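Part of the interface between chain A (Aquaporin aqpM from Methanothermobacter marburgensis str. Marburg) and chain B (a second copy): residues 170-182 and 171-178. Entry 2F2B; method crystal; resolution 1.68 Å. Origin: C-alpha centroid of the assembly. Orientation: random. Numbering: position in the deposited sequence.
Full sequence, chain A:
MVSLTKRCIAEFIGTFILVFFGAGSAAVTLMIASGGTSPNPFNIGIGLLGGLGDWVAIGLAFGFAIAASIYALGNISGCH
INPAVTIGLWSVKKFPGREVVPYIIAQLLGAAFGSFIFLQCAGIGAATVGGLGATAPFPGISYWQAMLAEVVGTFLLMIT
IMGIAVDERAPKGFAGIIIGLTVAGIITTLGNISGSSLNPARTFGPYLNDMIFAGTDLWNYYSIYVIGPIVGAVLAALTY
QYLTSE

Chain A (170-182) APKGFAGIIIGLT
Chain B (171-178) PKGFAGII

The contact between these two copies of the aquaporin AqpM is a small, asymmetric apolar packing of a turn and the first part of a helix against the same elements of a second chain, with no hydrogen bond crossing between the stretches and 294 Å² buried in total.

Each stretch has the same backbone plan. A type II beta turn runs from Pro A171 to Phe A174, and from Pro B171 to Phe B174: phi/psi is -65/123 at Pro A171, -62/139 at Lys A172, 94/-23 at Gly A173 and -82/-20 at Phe A174, and chain B repeats these values. The turn leads into a helix, with phi/psi -47/-54 at Ala A175, -56/-53 at Gly A176 and about -65/-43 from Ile A177 to Thr A182 (psi -33 at Leu A181), as the bonds Ile A178 N to Phe A174 O (3.0 Å) and Ile A179 N to Ala A175 O (3.0 Å) attest; in chain B, Ile B178 N to Phe B174 O (3.1 Å) does the same. Further along chain A, Thr A182 (chi1 -63°, m) donates OG1 to Ile A178 O at 2.7 Å, capturing a carbonyl one helical turn back.

The nearest CA pairs are offset in sequence. Pro A171 CA lies 5.1 Å from Gly B173 CA, and Ile A178 CA lies 7.5 Å from Ile B177 CA. The close approach at the turns depends on glycine. Pro A171, its ring C-gamma endo, brings CB to 3.6 Å from Gly B173 CA, and an ideal CB on that glycine would fall 2.5 Å from Phe A174 CE2, a clash, and 3.0 Å from Pro A171 CB. The positive phi independently calls for glycine, since a CB would jam against the preceding carbonyl O. Gly A173, with the same angles, has nothing of the chain B stretch within 5.5 Å of its ideal CB.

Phe A174 makes the largest contribution, with 80 Å² covered. Its CA-to-CB bond points toward chain B, and chi1 -75° (m) with chi2 -86° sets the ring across the partner turn. Gly B173 O sits over one face, 3.5 Å from Phe A174 CZ. The ring's edge meets the face of Phe B174: centroids are 5.0 Å apart, planes stand at 90°, and Phe A174 CZ is 3.8 Å from Phe B174 CE2. This geometry lets the slightly positive ring edge approach the electron-rich face. Phe B174 has identical chi angles, yet its CA-to-CB bond points away and only the end of its side chain comes nearer, so the two rings play different parts.

The two helix segments run in broadly the same direction. Along them, Ile B177 (chi1 -171°, t; chi2 59°, p) points toward chain A and has 60 Å² covered. Ile B177 CB lies 4.0 Å from Ile A178 CD1, and Ile B177 CD1 lies 3.7 Å from Leu A181 CD1. Ile A178 (m, m) starts sideways, but its end comes nearer; Leu A181 (m, t) points toward chain B. These are van der Waals contacts between branched aliphatic groups. Lys B172, exposed, starts sideways and its end leads away.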

# COMPACT_ATOMS: atom_id res chain seq x y z
N ALA A 170 23.21 -2.53 6.87
CA ALA A 170 21.78 -2.29 6.68
C ALA A 170 21.21 -1.22 7.60
O ALA A 170 21.52 -1.18 8.80
CB ALA A 170 21.01 -3.60 6.88
N PRO A 171 20.36 -0.33 7.06
CA PRO A 171 19.76 0.74 7.87
C PRO A 171 18.84 0.12 8.92
O PRO A 171 17.92 -0.63 8.58
CB PRO A 171 19.01 1.58 6.84
CG PRO A 171 18.60 0.55 5.83
CD PRO A 171 19.85 -0.28 5.68
N LYS A 172 19.11 0.42 10.18
CA LYS A 172 18.32 -0.14 11.28
C LYS A 172 16.84 0.22 11.28
O LYS A 172 16.46 1.36 10.99
CB LYS A 172 18.94 0.27 12.62
CG LYS A 172 20.24 -0.47 12.94
CD LYS A 172 20.78 -0.08 14.31
CE LYS A 172 21.97 -0.95 14.68
NZ LYS A 172 23.05 -0.90 13.65
N GLY A 173 16.02 -0.77 11.61
CA GLY A 173 14.58 -0.56 11.69
C GLY A 173 13.77 -0.87 10.45
O GLY A 173 12.57 -1.13 10.56
N PHE A 174 14.39 -0.86 9.28
CA PHE A 174 13.69 -1.11 8.02
C PHE A 174 13.43 -2.57 7.64
O PHE A 174 12.55 -2.85 6.83
CB PHE A 174 14.44 -0.45 6.87
CG PHE A 174 14.27 1.04 6.82
CD1 PHE A 174 13.18 1.61 6.16
CD2 PHE A 174 15.18 1.88 7.45
CE1 PHE A 174 13.00 2.99 6.14
CE2 PHE A 174 15.01 3.26 7.43
CZ PHE A 174 13.91 3.82 6.78
N ALA A 175 14.19 -3.50 8.22
CA ALA A 175 14.05 -4.91 7.85
C ALA A 175 12.62 -5.46 7.79
O ALA A 175 12.21 -6.03 6.78
CB ALA A 175 14.90 -5.77 8.78
N GLY A 176 11.87 -5.30 8.87
CA GLY A 176 10.52 -5.84 8.90
C GLY A 176 9.61 -5.38 7.77
O GLY A 176 9.02 -6.20 7.06
N ILE A 177 9.50 -4.07 7.59
CA ILE A 177 8.60 -3.56 6.56
C ILE A 177 9.08 -3.87 5.14
O ILE A 177 8.27 -4.21 4.28
CB ILE A 177 8.35 -2.02 6.73
CG1 ILE A 177 7.24 -1.58 5.77
CG2 ILE A 177 9.62 -1.23 6.48
CD1 ILE A 177 5.92 -2.31 5.98
N ILE A 178 10.39 -3.79 4.90
CA ILE A 178 10.88 -4.08 3.55
C ILE A 178 10.70 -5.55 3.19
O ILE A 178 10.30 -5.87 2.07
CB ILE A 178 12.37 -3.67 3.42
CG1 ILE A 178 12.49 -2.15 3.64
CG2 ILE A 178 12.91 -4.07 2.05
CD1 ILE A 178 11.48 -1.31 2.83
N ILE A 179 10.99 -6.45 4.12
CA ILE A 179 10.83 -7.87 3.85
C ILE A 179 9.36 -8.19 3.58
O ILE A 179 9.04 -8.91 2.63
CB ILE A 179 11.37 -8.72 5.03
CG1 ILE A 179 12.89 -8.57 5.12
CG2 ILE A 179 11.00 -10.20 4.83
CD1 ILE A 179 13.52 -9.21 6.35
N GLY A 180 8.47 -7.64 4.40
CA GLY A 180 7.05 -7.89 4.19
C GLY A 180 6.54 -7.37 2.86
O GLY A 180 5.81 -8.08 2.15
N LEU A 181 6.91 -6.15 2.50
CA LEU A 181 6.45 -5.58 1.23
C LEU A 181 7.05 -6.33 0.04
O LEU A 181 6.41 -6.47 -1.00
CB LEU A 181 6.78 -4.09 1.16
CG LEU A 181 6.05 -3.22 2.19
CD1 LEU A 181 6.46 -1.76 2.01
CD2 LEU A 181 4.53 -3.37 2.03
N THR A 182 8.27 -6.82 0.20
CA THR A 182 8.90 -7.57 -0.88
C THR A 182 8.08 -8.83 -1.15
O THR A 182 7.83 -9.19 -2.31
CB THR A 182 10.35 -7.94 -0.53
OG1 THR A 182 11.10 -6.73 -0.36
CG2 THR A 182 10.99 -8.77 -1.64
N PRO B 171 17.57 11.66 4.45
CA PRO B 171 17.46 10.79 5.63
C PRO B 171 17.87 9.37 5.24
O PRO B 171 17.30 8.79 4.32
CB PRO B 171 15.99 10.91 6.01
CG PRO B 171 15.33 11.11 4.68
CD PRO B 171 16.24 12.11 4.01
N LYS B 172 18.86 8.83 5.95
CA LYS B 172 19.36 7.50 5.66
C LYS B 172 18.35 6.37 5.81
O LYS B 172 17.54 6.35 6.74
CB LYS B 172 20.59 7.20 6.52
CG LYS B 172 21.83 7.95 6.10
CD LYS B 172 23.04 7.59 6.95
CE LYS B 172 24.31 8.21 6.39
NZ LYS B 172 24.19 9.69 6.26
N GLY B 173 18.40 5.43 4.87
CA GLY B 173 17.53 4.27 4.90
C GLY B 173 16.23 4.36 4.13
O GLY B 173 15.67 3.33 3.76
N PHE B 174 15.75 5.57 3.86
CA PHE B 174 14.49 5.76 3.15
C PHE B 174 14.52 5.66 1.63
O PHE B 174 13.48 5.43 1.00
CB PHE B 174 13.89 7.12 3.52
CG PHE B 174 13.28 7.15 4.89
CD1 PHE B 174 11.96 6.74 5.08
CD2 PHE B 174 14.02 7.55 5.99
CE1 PHE B 174 11.39 6.73 6.36
CE2 PHE B 174 13.46 7.55 7.27
CZ PHE B 174 12.15 7.14 7.45
N ALA B 175 15.69 5.81 1.02
CA ALA B 175 15.79 5.80 -0.44
C ALA B 175 15.06 4.66 -1.16
O ALA B 175 14.25 4.91 -2.06
CB ALA B 175 17.25 5.82 -0.86
N GLY B 176 15.34 3.43 -0.78
CA GLY B 176 14.71 2.30 -1.45
C GLY B 176 13.19 2.32 -1.47
O GLY B 176 12.58 2.21 -2.54
N ILE B 177 12.57 2.46 -0.31
CA ILE B 177 11.12 2.43 -0.26
C ILE B 177 10.47 3.65 -0.92
O ILE B 177 9.47 3.51 -1.61
CB ILE B 177 10.61 2.27 1.21
CG1 ILE B 177 9.09 2.02 1.20
CG2 ILE B 177 10.94 3.49 2.05
CD1 ILE B 177 8.68 0.79 0.40
N ILE B 178 11.06 4.83 -0.76
CA ILE B 178 10.47 6.01 -1.37
C ILE B 178 10.56 5.96 -2.90
O ILE B 178 9.61 6.30 -3.59
CB ILE B 178 11.14 7.30 -0.83
CG1 ILE B 178 10.89 7.40 0.68
CG2 ILE B 178 10.60 8.53 -1.56
CD1 ILE B 178 9.43 7.18 1.09